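PDB 3DGT: endo-1,3-beta-glucanase from Streptomyces sioyaensis, which hydrolyses 1,3-beta-glucans at internal linkages, the chain here being the family 16 catalytic domain of a longer protein. Local coordinates for residues L106-V111 with M146-G151; Q135-V140 with T158-T163. One frame throughout, in Å; residues are numbered along the deposited sequence.

Going from the N terminus, the first segment reached is 106-111, where strand 99-107 runs out; it is the first half of interaction 1. The chain then forms strand 119-127 and enters the loop holding 135-140, the first half of interaction 2. After strand 142-144 it reaches 146-151, which closes interaction 1 around 34 intervening residues; 158-163, the end of strand 155-160 and the loop after it, then closes interaction 2 around 17. The segments alternate, so the two closures cross instead of nesting. Interaction 1 joins the exit of strand 99-107 to strand 146-147 in the buried interior, while interaction 2 ties the loop before strand 142-144 to the end of strand 155-160. Their centres are about 24 Å apart.

Interaction 1 of 2, residues L106-V111 with M146-G151; sequences LQMPNV and MENVQG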
# COMPACT_ATOMS: atom_id res chain seq x y z
N LEU A 106 3.61 6.37 8.29
CA LEU A 106 3.58 7.34 7.20
C LEU A 106 2.61 8.48 7.45
O LEU A 106 1.63 8.34 8.21
CB LEU A 106 3.28 6.64 5.86
CG LEU A 106 1.91 5.95 5.70
CD1 LEU A 106 0.85 6.93 5.19
CD2 LEU A 106 2.01 4.74 4.78
N GLN A 107 2.88 9.59 6.77
CA GLN A 107 1.97 10.72 6.68
C GLN A 107 1.40 10.72 5.28
O GLN A 107 2.15 10.70 4.30
CB GLN A 107 2.74 12.03 6.90
CG GLN A 107 1.87 13.28 6.80
CD GLN A 107 2.68 14.56 6.89
OE1 GLN A 107 3.90 14.55 6.75
NE2 GLN A 107 1.99 15.68 7.11
N MET A 108 0.08 10.73 5.17
CA MET A 108 -0.55 10.88 3.86
C MET A 108 -0.28 12.27 3.30
O MET A 108 -0.10 13.22 4.06
CB MET A 108 -2.05 10.65 3.97
CG MET A 108 -2.45 9.24 4.35
SD MET A 108 -4.23 9.14 4.38
CE MET A 108 -4.49 7.53 5.14
N PRO A 109 -0.26 12.40 1.96
CA PRO A 109 0.01 13.72 1.38
C PRO A 109 -0.82 14.81 2.05
O PRO A 109 -2.04 14.71 2.15
CB PRO A 109 -0.39 13.54 -0.08
CG PRO A 109 -0.07 12.11 -0.35
CD PRO A 109 -0.44 11.38 0.92
N ASN A 110 -0.14 15.85 2.54
CA ASN A 110 -0.80 16.85 3.36
C ASN A 110 -1.44 17.94 2.52
O ASN A 110 -0.89 19.03 2.33
CB ASN A 110 0.16 17.44 4.39
CG ASN A 110 -0.53 18.28 5.43
OD1 ASN A 110 -1.76 18.44 5.41
ND2 ASN A 110 0.24 18.80 6.36
N VAL A 111 -2.61 17.59 2.01
CA VAL A 111 -3.38 18.44 1.12
C VAL A 111 -4.85 18.03 1.24
O VAL A 111 -5.16 16.84 1.38
CB VAL A 111 -2.84 18.33 -0.34
CG1 VAL A 111 -2.93 16.91 -0.88
CG2 VAL A 111 -3.55 19.32 -1.27
N MET A 146 -3.07 0.35 3.66
CA MET A 146 -3.55 1.72 3.70
C MET A 146 -3.84 2.17 2.27
O MET A 146 -2.97 2.06 1.40
CB MET A 146 -2.51 2.65 4.35
CG MET A 146 -2.91 4.14 4.44
SD MET A 146 -2.93 5.11 2.88
CE MET A 146 -1.21 5.00 2.40
N GLU A 147 -5.05 2.66 2.04
CA GLU A 147 -5.36 3.46 0.86
C GLU A 147 -6.11 4.69 1.34
O GLU A 147 -6.76 4.67 2.38
CB GLU A 147 -6.24 2.71 -0.13
CG GLU A 147 -5.56 1.58 -0.86
CD GLU A 147 -6.49 0.95 -1.85
OE1 GLU A 147 -7.35 0.16 -1.43
OE2 GLU A 147 -6.39 1.27 -3.06
N ASN A 148 -6.01 5.75 0.55
CA ASN A 148 -6.73 6.98 0.82
C ASN A 148 -6.96 7.71 -0.48
O ASN A 148 -6.20 7.55 -1.44
CB ASN A 148 -5.93 7.86 1.79
CG ASN A 148 -6.50 9.26 1.90
OD1 ASN A 148 -6.00 10.19 1.27
ND2 ASN A 148 -7.56 9.42 2.71
N VAL A 149 -8.01 8.53 -0.51
CA VAL A 149 -8.23 9.42 -1.65
C VAL A 149 -8.67 10.80 -1.17
O VAL A 149 -9.22 10.94 -0.07
CB VAL A 149 -9.27 8.87 -2.68
CG1 VAL A 149 -8.75 7.61 -3.36
CG2 VAL A 149 -10.64 8.61 -2.01
N GLN A 150 -8.38 11.80 -2.00
CA GLN A 150 -8.99 13.13 -1.87
C GLN A 150 -8.56 13.92 -0.63
O GLN A 150 -9.23 14.90 -0.27
CB GLN A 150 -10.53 13.05 -1.94
CG GLN A 150 -11.14 12.20 -3.07
CD GLN A 150 -10.66 12.60 -4.45
OE1 GLN A 150 -9.49 12.44 -4.79
NE2 GLN A 150 -11.59 13.11 -5.27
N GLY A 151 -7.46 13.52 -0.01
CA GLY A 151 -7.00 14.14 1.24
C GLY A 151 -7.99 14.04 2.39
O GLY A 151 -7.94 14.85 3.33
O HOH W 1 -3.78 12.64 1.57
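Met108 lays its sulfur over the flat carboxamide of Asn148. SD stands 3.4 Å from Asn148 CG, almost straight above it, with the amide oxygen and nitrogen a little farther off. Asn148 CG is anti to the backbone N (chi1 169°), and chi2 of -99° turns the face of the amide to the sulfur; ND2 is tied to Lys154 O. Beyond the sulfur, Met108 CE reaches Met146 SD at 3.7 Å, the two side chains running past each other in opposite directions. Met108 is extended beyond CG, whereas Met146 is bent at chi2 and chi3, and its CE rests 4.0 Å from Leu106 CD1. This apolar row lies inside the beta-sandwich expected of family 16, where strand 266-276 adds Met266 against Met146 and Val268 against Leu106. An alanine in place of Met108 would probably open a gap between Asn148 and Met146 and leave the amide face without its sulfur cover. Farther along, the backbones close up: Gly151, with a positive phi (60°), sets its CA in a CH···O contact of 3.3 Å with Val111 O, a buried carbonyl with no hydrogen-bond partner in the model.

Interaction 2 of 2, residues Q135-V140 with T158-T163; sequences QNWPGV and TMHCGT
A cis-proline turn, Trp137-Pro138, in the loop between strands 119-127 and 142-144 packs against the end of strand 155-160, with Trp137 meeting His160 and Pro138 meeting Cys161 and Gly162. The cis peptide folds the proline back under its neighbour, placing Pro138 CB 3.5 Å from the Trp137 ring plane, over its centre. Trp137 CG is anti to the backbone N (chi1 -168°), and the benzene side of the indole reaches His160: Trp137 CZ2 lies 3.7 Å from His160 CD2. The rings meet obliquely, their planes at 43°. Each ring is also held by a hydrogen bond outside the pair, Trp137 NE1 to Glu142 OE1 and His160 NE2 to Thr172 O. Glu142 opens strand 142-144 and a Glu-x-Asp-x-x-Glu sequence that matches the family 16 signature; the bond to Glu142 and the contacts of His160 with Glu142 and Asp144 set the ring pair beside it.

Beyond the rings the backbones take over, without a direct hydrogen bond. Pro138 O receives a CH···O contact of 3.3 Å from Cys161 CA, with 147° at the hydrogen. The pyrrolidine adds its own contact, Pro138 CG lying 3.5 Å from Cys161 O. Gly139 CA comes to 3.3 Å from Gly162 O. A water joins the two glycines, donating to Gly139 O at 2.7 Å and accepting from Gly162 N at 2.9 Å. Cys161 CB points away from the loop, and its SG forms the disulfide with Cys169, linking this strand end to the chain that follows.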
# COMPACT_ATOMS: atom_id res chain seq x y z
N GLN A 135 -1.43 -11.00 -14.58
CA GLN A 135 -2.72 -11.36 -15.18
C GLN A 135 -3.60 -12.21 -14.27
O GLN A 135 -4.59 -12.80 -14.72
CB GLN A 135 -2.49 -12.11 -16.50
CG GLN A 135 -1.66 -11.33 -17.53
CD GLN A 135 -2.39 -10.13 -18.12
OE1 GLN A 135 -3.59 -9.94 -17.93
NE2 GLN A 135 -1.64 -9.30 -18.85
N ASN A 136 -3.23 -12.27 -12.99
CA ASN A 136 -3.90 -13.16 -12.04
C ASN A 136 -4.55 -12.44 -10.85
O ASN A 136 -4.69 -13.01 -9.77
CB ASN A 136 -2.95 -14.28 -11.57
CG ASN A 136 -1.58 -13.77 -11.14
OD1 ASN A 136 -1.36 -12.57 -11.03
ND2 ASN A 136 -0.65 -14.69 -10.90
N TRP A 137 -4.96 -11.19 -11.07
CA TRP A 137 -5.74 -10.43 -10.09
C TRP A 137 -7.24 -10.69 -10.29
O TRP A 137 -7.70 -10.72 -11.43
CB TRP A 137 -5.47 -8.92 -10.26
CG TRP A 137 -6.00 -8.07 -9.14
CD1 TRP A 137 -5.31 -7.65 -8.03
CD2 TRP A 137 -7.34 -7.55 -9.00
NE1 TRP A 137 -6.13 -6.91 -7.22
CE2 TRP A 137 -7.38 -6.83 -7.78
CE3 TRP A 137 -8.50 -7.63 -9.78
CZ2 TRP A 137 -8.54 -6.18 -7.33
CZ3 TRP A 137 -9.65 -6.98 -9.33
CH2 TRP A 137 -9.66 -6.28 -8.12
N PRO A 138 -8.01 -10.84 -9.19
CA PRO A 138 -7.65 -10.76 -7.77
C PRO A 138 -7.32 -12.09 -7.13
O PRO A 138 -7.04 -12.14 -5.94
CB PRO A 138 -8.94 -10.21 -7.15
CG PRO A 138 -10.01 -10.91 -7.94
CD PRO A 138 -9.47 -11.03 -9.35
N GLY A 139 -7.34 -13.18 -7.91
CA GLY A 139 -7.20 -14.52 -7.33
C GLY A 139 -5.91 -14.71 -6.56
O GLY A 139 -5.86 -15.46 -5.59
N VAL A 140 -4.86 -14.01 -6.99
CA VAL A 140 -3.53 -14.14 -6.39
C VAL A 140 -3.44 -13.51 -4.99
O VAL A 140 -2.50 -13.80 -4.23
CB VAL A 140 -2.46 -13.52 -7.34
CG1 VAL A 140 -2.55 -12.00 -7.36
CG2 VAL A 140 -1.06 -13.97 -6.96
N THR A 158 -8.23 -3.29 3.00
CA THR A 158 -9.03 -4.18 2.17
C THR A 158 -8.27 -5.44 1.79
O THR A 158 -7.07 -5.38 1.48
CB THR A 158 -9.44 -3.48 0.85
OG1 THR A 158 -9.96 -2.17 1.13
CG2 THR A 158 -10.49 -4.28 0.13
N MET A 159 -8.97 -6.58 1.78
CA MET A 159 -8.45 -7.76 1.09
C MET A 159 -9.19 -8.00 -0.21
O MET A 159 -10.42 -8.01 -0.24
CB MET A 159 -8.52 -9.02 1.96
CG MET A 159 -8.03 -10.26 1.22
SD MET A 159 -7.87 -11.64 2.36
CE MET A 159 -7.23 -12.91 1.26
N HIS A 160 -8.43 -8.23 -1.28
CA HIS A 160 -8.98 -8.64 -2.56
C HIS A 160 -8.61 -10.10 -2.82
O HIS A 160 -7.52 -10.54 -2.47
CB HIS A 160 -8.46 -7.74 -3.68
CG HIS A 160 -9.02 -6.34 -3.61
ND1 HIS A 160 -8.36 -5.30 -3.00
CD2 HIS A 160 -10.18 -5.84 -4.08
CE1 HIS A 160 -9.11 -4.20 -3.09
NE2 HIS A 160 -10.21 -4.51 -3.75
N CYS A 161 -9.54 -10.83 -3.43
CA CYS A 161 -9.42 -12.28 -3.61
C CYS A 161 -10.50 -12.81 -4.54
O CYS A 161 -11.44 -12.09 -4.92
CB CYS A 161 -9.45 -13.01 -2.25
SG CYS A 161 -10.51 -12.28 -0.95
N GLY A 162 -10.36 -14.08 -4.92
CA GLY A 162 -11.42 -14.79 -5.62
C GLY A 162 -11.50 -14.40 -7.08
O GLY A 162 -10.50 -14.46 -7.80
N THR A 163 -12.70 -14.00 -7.49
CA THR A 163 -12.95 -13.58 -8.87
C THR A 163 -13.52 -12.17 -8.89
O THR A 163 -13.99 -11.67 -7.87
CB THR A 163 -13.95 -14.52 -9.56
OG1 THR A 163 -15.11 -14.68 -8.72
CG2 THR A 163 -13.33 -15.89 -9.82
O HOH W 2 -8.28 -16.07 -4.45